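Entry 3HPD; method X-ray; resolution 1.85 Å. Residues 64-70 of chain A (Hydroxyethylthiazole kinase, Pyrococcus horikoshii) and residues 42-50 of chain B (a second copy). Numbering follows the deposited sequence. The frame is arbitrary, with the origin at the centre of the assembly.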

# COMPACT_ATOMS: atom_id res chain seq x y z
N ILE A 64 -2.25 14.41 5.84
CA ILE A 64 -1.20 14.30 6.86
C ILE A 64 -1.19 13.02 7.69
O ILE A 64 -0.54 12.97 8.74
N GLY A 65 -1.89 11.99 7.23
CA GLY A 65 -1.98 10.73 7.96
C GLY A 65 -0.71 10.12 8.54
O GLY A 65 -0.74 9.54 9.63
N THR A 66 0.39 10.21 7.81
CA THR A 66 1.66 9.65 8.28
C THR A 66 2.78 10.66 8.08
O THR A 66 3.86 10.31 7.61
N LEU A 67 2.53 11.90 8.45
CA LEU A 67 3.53 12.95 8.27
C LEU A 67 4.75 12.89 9.18
O LEU A 67 4.77 12.18 10.18
N ASP A 68 5.77 13.64 8.79
CA ASP A 68 7.00 13.80 9.56
C ASP A 68 7.56 15.15 9.14
O ASP A 68 6.94 15.84 8.31
N SER A 69 8.69 15.57 9.71
CA SER A 69 9.25 16.87 9.37
C SER A 69 9.50 17.06 7.88
O SER A 69 9.28 18.15 7.34
N GLY A 70 9.96 16.00 7.22
CA GLY A 70 10.23 16.09 5.79
C GLY A 70 8.98 16.30 4.97
O GLY A 70 8.94 17.17 4.10
N VAL B 42 -3.37 2.73 13.93
CA VAL B 42 -2.86 4.08 13.76
C VAL B 42 -1.40 3.91 13.39
O VAL B 42 -0.63 3.29 14.12
N MET B 43 -1.04 4.42 12.22
CA MET B 43 0.33 4.35 11.74
C MET B 43 0.96 5.73 11.91
O MET B 43 0.48 6.71 11.34
N ALA B 44 2.03 5.81 12.70
CA ALA B 44 2.72 7.07 12.94
C ALA B 44 4.17 6.79 13.31
O ALA B 44 4.47 5.80 13.99
N HIS B 45 5.07 7.65 12.86
CA HIS B 45 6.49 7.46 13.13
C HIS B 45 7.25 8.75 13.48
O HIS B 45 8.35 8.68 14.01
N ALA B 46 6.66 9.90 13.17
CA ALA B 46 7.34 11.17 13.44
C ALA B 46 7.73 11.32 14.90
O ALA B 46 6.91 11.18 15.80
N GLU B 47 9.01 11.62 15.14
CA GLU B 47 9.49 11.79 16.50
C GLU B 47 8.74 12.92 17.20
O GLU B 47 8.65 12.95 18.43
N GLU B 48 8.20 13.85 16.41
CA GLU B 48 7.45 14.97 16.96
C GLU B 48 6.11 14.59 17.58
O GLU B 48 5.51 15.39 18.29
N GLU B 49 5.63 13.37 17.31
CA GLU B 49 4.35 12.94 17.87
C GLU B 49 4.37 11.54 18.49
O GLU B 49 3.34 11.05 18.92
N LEU B 50 5.54 10.91 18.54
CA LEU B 50 5.62 9.56 19.11
C LEU B 50 5.09 9.48 20.54
O LEU B 50 4.32 8.58 20.86

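This contact is small, 363 Å² over both sides, and it relies on one direct hydrogen bond, a few close-fitting methyl groups and three bridging waters. At the start of chain A, Ile64(A) holds the p rotamer with chi2 t but lies out of reach of chain B; its carbonyl instead accepts the backbone N of Leu67(A), O to N 3.3 Å, which ties the turn together. Gly65(A) has no side chain to offer and meets Met43(B) through backbone alone, O to O 3.5 Å.

Thr66(A), a p rotamer, sends its CA-to-CB bond sideways. Its CG2 lies 3.6 Å from Met43(B) O and 4.2 Å from Met43(B) CB, while OG1 is satisfied elsewhere in the structure. Met43(B), in an m, p, t conformation, leads its own end away, so the methyl packs against the base of that side chain. The carbonyl of Thr66(A) lies at the edge of the His45(B) ring, with O to CE1 at 3.2 Å.

Leu67(A) starts pointing away, yet chi1 p and an off-well chi2 of 20° bring its end back, placing CD1 3.8 Å from Glu49(B) OE2. Its O accepts a hydrogen bond from water 1 at 2.8 Å and also lies in packing contact with Ala46(B) CB at 3.3 Å, a methyl pointing toward chain A. That water also donates to Glu49(B) OE2 at 2.7 Å and accepts from His45(B) N at 2.9 Å, so the Glu49(B) carboxylate and two backbone groups share one water. Glu49(B) points toward chain A and is p at chi1, t at chi2.

Asp68(A) is the polar centre. In its p rotamer OD2 accepts from His45(B) NE2 at 2.9 Å, nearly straight at 166° and close to the ring plane. The histidine, also p with chi2 at -73°, starts sideways but turns its end nearer to reach it. The same aspartate is an N-cap whose side chain caps a backbone N just past the stretch, so one carboxylate caps the helix with OD1 and binds the partner with OD2. Beside it, Asp68(A) CB and Ala46(B) CB pack at 4.0 Å.

Ser69(A), again p, is at the more open end, its CB 3.5 Å from Glu48(B) OE2. Glu48(B) points toward chain A, m at chi1 with chi2 off-well at 91°. Water 2 accepts from Ser69(A) N at 2.9 Å and donates to Glu48(B) OE1 at 2.7 Å; water 3 lies 3.1 Å from Ser69(A) OG and donates to Glu48(B) OE2 at 3.1 Å. Here two waters link the Glu48(B) carboxylate to the backbone N and the OG of Ser69(A), with no direct hydrogen bond between the residues. Gly70(A) makes no contact.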

# COMPACT_ATOMS: atom_id res chain seq x y z
CB ILE A 64 -1.27 15.49 7.84
CG1 ILE A 64 -2.57 15.42 8.65
CG2 ILE A 64 -1.22 16.80 7.07
CD1 ILE A 64 -2.70 16.51 9.71
CB THR A 66 2.03 8.36 7.51
OG1 THR A 66 2.09 8.63 6.11
CG2 THR A 66 0.99 7.26 7.77
CB LEU A 67 2.88 14.33 8.43
CG LEU A 67 2.05 14.68 9.67
CD1 LEU A 67 2.36 13.77 10.84
CD2 LEU A 67 2.30 16.14 10.03
CB ASP A 68 8.01 12.65 9.34
CG ASP A 68 8.44 12.48 7.89
OD1 ASP A 68 8.59 13.49 7.18
OD2 ASP A 68 8.65 11.31 7.49
CB SER A 69 10.54 17.12 10.16
OG SER A 69 11.52 16.14 9.88
CB VAL B 42 -3.00 4.97 15.03
CG1 VAL B 42 -2.24 4.37 16.20
CG2 VAL B 42 -2.48 6.37 14.72
CB MET B 43 0.38 3.93 10.27
CG MET B 43 0.31 2.42 10.04
SD MET B 43 -1.18 1.64 10.69
CE MET B 43 -0.90 -0.07 10.22
CB ALA B 44 2.03 7.84 14.06
CB HIS B 45 7.16 6.82 11.91
CG HIS B 45 7.14 7.70 10.70
ND1 HIS B 45 6.00 7.94 9.96
CD2 HIS B 45 8.12 8.46 10.13
CE1 HIS B 45 6.27 8.80 9.00
NE2 HIS B 45 7.55 9.13 9.08
CB ALA B 46 6.46 12.34 13.00
CB GLU B 47 11.00 12.03 16.50
CG GLU B 47 11.80 10.76 16.29
CD GLU B 47 13.27 11.01 16.05
OE1 GLU B 47 13.89 11.76 16.84
OE2 GLU B 47 13.82 10.45 15.07
CB GLU B 48 7.21 16.05 15.89
CG GLU B 48 8.46 16.80 15.47
CD GLU B 48 9.17 16.16 14.29
OE1 GLU B 48 9.01 14.94 14.08
OE2 GLU B 48 9.90 16.89 13.58
CB GLU B 49 3.26 12.99 16.80
CG GLU B 49 3.38 11.92 15.72
CD GLU B 49 2.25 11.97 14.70
OE1 GLU B 49 1.29 12.74 14.92
OE2 GLU B 49 2.33 11.24 13.69
CB LEU B 50 7.06 9.04 19.10
CG LEU B 50 7.65 8.59 17.77
CD1 LEU B 50 9.10 8.15 17.98
CD2 LEU B 50 6.82 7.45 17.21
O HOH W 1 4.06 10.14 11.91
O HOH W 2 9.97 13.99 11.73
O HOH W 3 12.56 15.45 12.74